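Local atomic coordinates of ORF14 (Streptomyces clavuligerus, PDB entry 2WPX), a protein that binds acetyl-CoA, carries two GNAT-type acetyltransferase domains in tandem and probably acts as an acyltransferase in the clavulanic acid pathway. Residues A[73-78]-A[87-92]. Residues are numbered along the deposited sequence; the frame is centred on the assembly and turned at random.
Sequences ALRLAL and VDQLLV. With ACO (acetyl coenzyme *a), chain C.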
loop_
_atom_site.group_PDB
_atom_site.type_symbol
_atom_site.label_atom_id
_atom_site.label_comp_id
_atom_site.label_asym_id
_atom_site.label_seq_id
_atom_site.Cartn_x
_atom_site.Cartn_y
_atom_site.Cartn_z
ATOM N N ALA A 73 -16.649 5.517 -8.024
ATOM C CA ALA A 73 -15.636 4.812 -8.788
ATOM C C ALA A 73 -15.493 3.445 -8.172
ATOM O O ALA A 73 -15.591 3.302 -6.976
ATOM C CB ALA A 73 -14.331 5.561 -8.709
ATOM N N LEU A 74 -15.298 2.445 -9.005
ATOM C CA LEU A 74 -14.996 1.104 -8.525
ATOM C C LEU A 74 -13.755 0.569 -9.217
ATOM O O LEU A 74 -13.715 0.578 -10.409
ATOM C CB LEU A 74 -16.153 0.171 -8.890
ATOM C CG LEU A 74 -15.938 -1.336 -8.734
ATOM C CD1 LEU A 74 -15.937 -1.726 -7.266
ATOM C CD2 LEU A 74 -17.028 -2.104 -9.526
ATOM N N ARG A 75 -12.774 0.064 -8.497
ATOM C CA ARG A 75 -11.591 -0.482 -9.162
ATOM C C ARG A 75 -11.346 -1.881 -8.635
ATOM O O ARG A 75 -11.249 -2.076 -7.425
ATOM C CB ARG A 75 -10.358 0.398 -8.886
ATOM C CG ARG A 75 -10.523 1.908 -9.274
ATOM C CD ARG A 75 -9.112 2.614 -9.496
ATOM N NE ARG A 75 -8.272 1.953 -10.521
ATOM C CZ ARG A 75 -6.970 2.181 -10.646
ATOM N NH1 ARG A 75 -6.387 3.062 -9.841
ATOM N NH2 ARG A 75 -6.255 1.543 -11.563
ATOM N N LEU A 76 -11.254 -2.854 -9.537
ATOM C CA LEU A 76 -10.886 -4.202 -9.164
ATOM C C LEU A 76 -9.507 -4.540 -9.613
ATOM O O LEU A 76 -9.095 -4.149 -10.699
ATOM C CB LEU A 76 -11.807 -5.219 -9.812
ATOM C CG LEU A 76 -13.203 -5.288 -9.220
ATOM C CD1 LEU A 76 -13.787 -6.618 -9.613
ATOM C CD2 LEU A 76 -13.229 -5.065 -7.697
ATOM N N ALA A 77 -8.808 -5.333 -8.819
ATOM C CA ALA A 77 -7.517 -5.888 -9.275
ATOM C C ALA A 77 -7.720 -7.365 -9.338
ATOM O O ALA A 77 -8.243 -7.958 -8.403
ATOM C CB ALA A 77 -6.355 -5.516 -8.301
ATOM N N LEU A 78 -7.341 -7.960 -10.459
ATOM C CA LEU A 78 -7.544 -9.391 -10.645
ATOM C C LEU A 78 -6.197 -10.065 -10.742
ATOM O O LEU A 78 -5.539 -9.980 -11.782
ATOM C CB LEU A 78 -8.358 -9.690 -11.929
ATOM C CG LEU A 78 -9.809 -9.179 -12.062
ATOM C CD1 LEU A 78 -10.699 -9.481 -10.887
ATOM C CD2 LEU A 78 -9.836 -7.738 -12.396
ATOM N N VAL A 87 -10.925 -5.472 -4.215
ATOM C CA VAL A 87 -11.454 -4.134 -4.400
ATOM C C VAL A 87 -10.411 -3.103 -4.099
ATOM O O VAL A 87 -10.156 -2.830 -2.958
ATOM C CB VAL A 87 -12.729 -3.882 -3.555
ATOM C CG1 VAL A 87 -13.248 -2.470 -3.790
ATOM C CG2 VAL A 87 -13.795 -4.904 -3.957
ATOM N N ASP A 88 -9.789 -2.519 -5.124
ATOM C CA ASP A 88 -8.715 -1.586 -4.834
ATOM C C ASP A 88 -9.287 -0.204 -4.585
ATOM O O ASP A 88 -8.612 0.637 -4.011
ATOM C CB ASP A 88 -7.717 -1.530 -5.960
ATOM C CG ASP A 88 -6.585 -2.514 -5.776
ATOM O OD1 ASP A 88 -5.785 -2.622 -6.726
ATOM O OD2 ASP A 88 -6.432 -3.139 -4.685
ATOM N N GLN A 89 -10.534 0.010 -5.008
ATOM C CA GLN A 89 -11.214 1.254 -4.772
ATOM C C GLN A 89 -12.709 1.098 -4.886
ATOM O O GLN A 89 -13.209 0.583 -5.893
ATOM C CB GLN A 89 -10.715 2.400 -5.697
ATOM C CG GLN A 89 -11.432 3.731 -5.460
ATOM C CD GLN A 89 -10.994 4.838 -6.437
ATOM O OE1 GLN A 89 -10.301 5.801 -6.058
ATOM N NE2 GLN A 89 -11.371 4.698 -7.690
ATOM N N LEU A 90 -13.424 1.550 -3.860
ATOM C CA LEU A 90 -14.868 1.711 -3.952
ATOM C C LEU A 90 -15.219 3.028 -3.239
ATOM O O LEU A 90 -15.257 3.089 -2.019
ATOM C CB LEU A 90 -15.601 0.500 -3.310
ATOM C CG LEU A 90 -17.094 0.368 -3.637
ATOM C CD1 LEU A 90 -17.582 -1.051 -3.469
ATOM C CD2 LEU A 90 -17.990 1.383 -2.802
ATOM N N LEU A 91 -15.514 4.073 -4.000
ATOM C CA LEU A 91 -15.589 5.426 -3.466
ATOM C C LEU A 91 -16.860 6.175 -3.967
ATOM O O LEU A 91 -17.219 6.125 -5.155
ATOM C CB LEU A 91 -14.312 6.178 -3.881
ATOM C CG LEU A 91 -13.977 7.593 -3.380
ATOM C CD1 LEU A 91 -12.626 8.046 -3.815
ATOM C CD2 LEU A 91 -14.948 8.541 -3.991
ATOM N N VAL A 92 -17.561 6.834 -3.056
ATOM C CA VAL A 92 -18.791 7.531 -3.406
ATOM C C VAL A 92 -18.557 8.997 -3.022
ATOM O O VAL A 92 -17.968 9.281 -1.968
ATOM C CB VAL A 92 -19.998 6.872 -2.684
ATOM C CG1 VAL A 92 -21.271 7.691 -2.790
ATOM C CG2 VAL A 92 -20.277 5.490 -3.249
HETATM N N1A ACO C . -22.649 4.808 8.821
HETATM C C2A ACO C . -23.398 3.756 9.119
HETATM N N3A ACO C . -23.885 2.893 8.208
HETATM C C4A ACO C . -23.586 3.059 6.919
HETATM C C5A ACO C . -22.793 4.141 6.577
HETATM C C6A ACO C . -22.325 5.021 7.542
HETATM N N6A ACO C . -21.559 6.051 7.190
HETATM N N7A ACO C . -22.641 4.127 5.256
HETATM C C8A ACO C . -23.263 3.049 4.788
HETATM N N9A ACO C . -23.840 2.411 5.782
HETATM C C1B ACO C . -24.621 1.183 5.519
HETATM C C2B ACO C . -26.136 1.292 5.698
HETATM O O2B ACO C . -26.646 -0.026 5.861
HETATM C C3B ACO C . -26.541 1.784 4.352
HETATM O O3B ACO C . -27.832 1.345 3.977
HETATM P P3B ACO C . -29.050 2.348 4.235
HETATM O O7A ACO C . -30.533 1.918 3.702
HETATM O O8A ACO C . -28.862 3.274 5.461
HETATM O O9A ACO C . -29.362 1.404 5.363
HETATM C C4B ACO C . -25.659 0.967 3.394
HETATM O O4B ACO C . -24.416 0.739 4.105
HETATM C C5B ACO C . -25.799 2.209 2.485
HETATM O O5B ACO C . -24.927 2.175 1.534
HETATM P P1A ACO C . -25.038 3.129 0.360
HETATM O O1A ACO C . -25.007 2.187 -0.935
HETATM O O2A ACO C . -26.118 4.204 0.376
HETATM O O3A ACO C . -23.752 3.940 0.723
HETATM P P2A ACO C . -22.722 4.939 0.096
HETATM O O4A ACO C . -22.850 6.176 1.054
HETATM O O5A ACO C . -22.970 5.363 -1.306
HETATM O O6A ACO C . -21.328 4.171 0.541
HETATM C CBP ACO C . -19.112 4.155 1.546
HETATM C CCP ACO C . -19.943 4.445 0.279
HETATM C CDP ACO C . -20.380 3.648 2.209
HETATM C CEP ACO C . -18.345 3.160 0.753
HETATM C CAP ACO C . -18.738 5.660 1.558
HETATM O OAP ACO C . -18.637 6.023 2.898
HETATM C C9P ACO C . -17.336 5.894 0.954
HETATM O O9P ACO C . -17.196 6.091 -0.245
HETATM N N8P ACO C . -16.348 6.079 1.832
HETATM C C7P ACO C . -14.948 6.292 1.420
HETATM C C6P ACO C . -14.562 5.032 0.657
HETATM C C5P ACO C . -14.538 3.757 1.484
HETATM O O5P ACO C . -14.175 3.731 2.650
HETATM N N4P ACO C . -14.900 2.693 0.835
HETATM C C3P ACO C . -14.736 1.383 1.432
HETATM C C2P ACO C . -16.054 0.654 1.563
HETATM S S1P ACO C . -15.525 -0.905 2.310
HETATM C C ACO C . -15.747 -1.933 0.963
HETATM O O ACO C . -15.841 -1.425 -0.155
HETATM C CH3 ACO C . -15.867 -3.429 1.254
#
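Arg75 O takes two backbone N-H groups from the facing segment 87-92, Asp88 N at 2.8 Å and the longer Gln89 N at 3.3 Å, both donors tilted from the carbonyl plane. Two residues opposite one make a classic beta bulge, which shifts the antiparallel register by one between Arg75 and Leu76. On the Ala73 side of the bulge the pairing is regular: Arg75 N reaches a lone pair of Gln89 O at 2.7 Å, and Ala73 and Leu91 exchange a reciprocal pair of bonds.

Arg75 and Gln89 share one face of the sheet. The aliphatic start of the arginine lies against the glutamine: chi1 of -56° sets Arg75 CG anti to the carbonyl carbon and beside the backbone N, where it meets Gln89 CB at 3.6 Å. The guanidinium turns off to a salt bridge with Asp61 and a hydrogen bond to Ser49. On the other face, Leu76 CD2 meets Val87 CG2 at 3.8 Å, and Leu74 CD1 touches Leu90 CD1 more loosely at 4.2 Å.

Past the bulge, the edge of 89-92 turned away from 73-78 serves acetyl-CoA. Leu90 O accepts from N4P of the cofactor at 2.9 Å, and Val92 N donates to O9P of the cofactor, so the pantetheine arm is held by backbone atoms much like an added strand, as in other GNAT enzymes. The CB and CD1 of Leu90 also lie close to the acetyl oxygen.

Strands 69-79 and 84-92 form this hairpin. Helix 101-115 covers the Leu74 and Leu76 face, contributing His108, Ala109 and Leu112, while helix 18-33 packs on Ala73, Arg75, Gln89 and Leu91 from the opposite face, with helix 43-51 also against Arg75. Strand 57-66 pairs with the far edge of 69-79, and a backbone hydrogen bond links Val87 to Thr122 of strand 120-127.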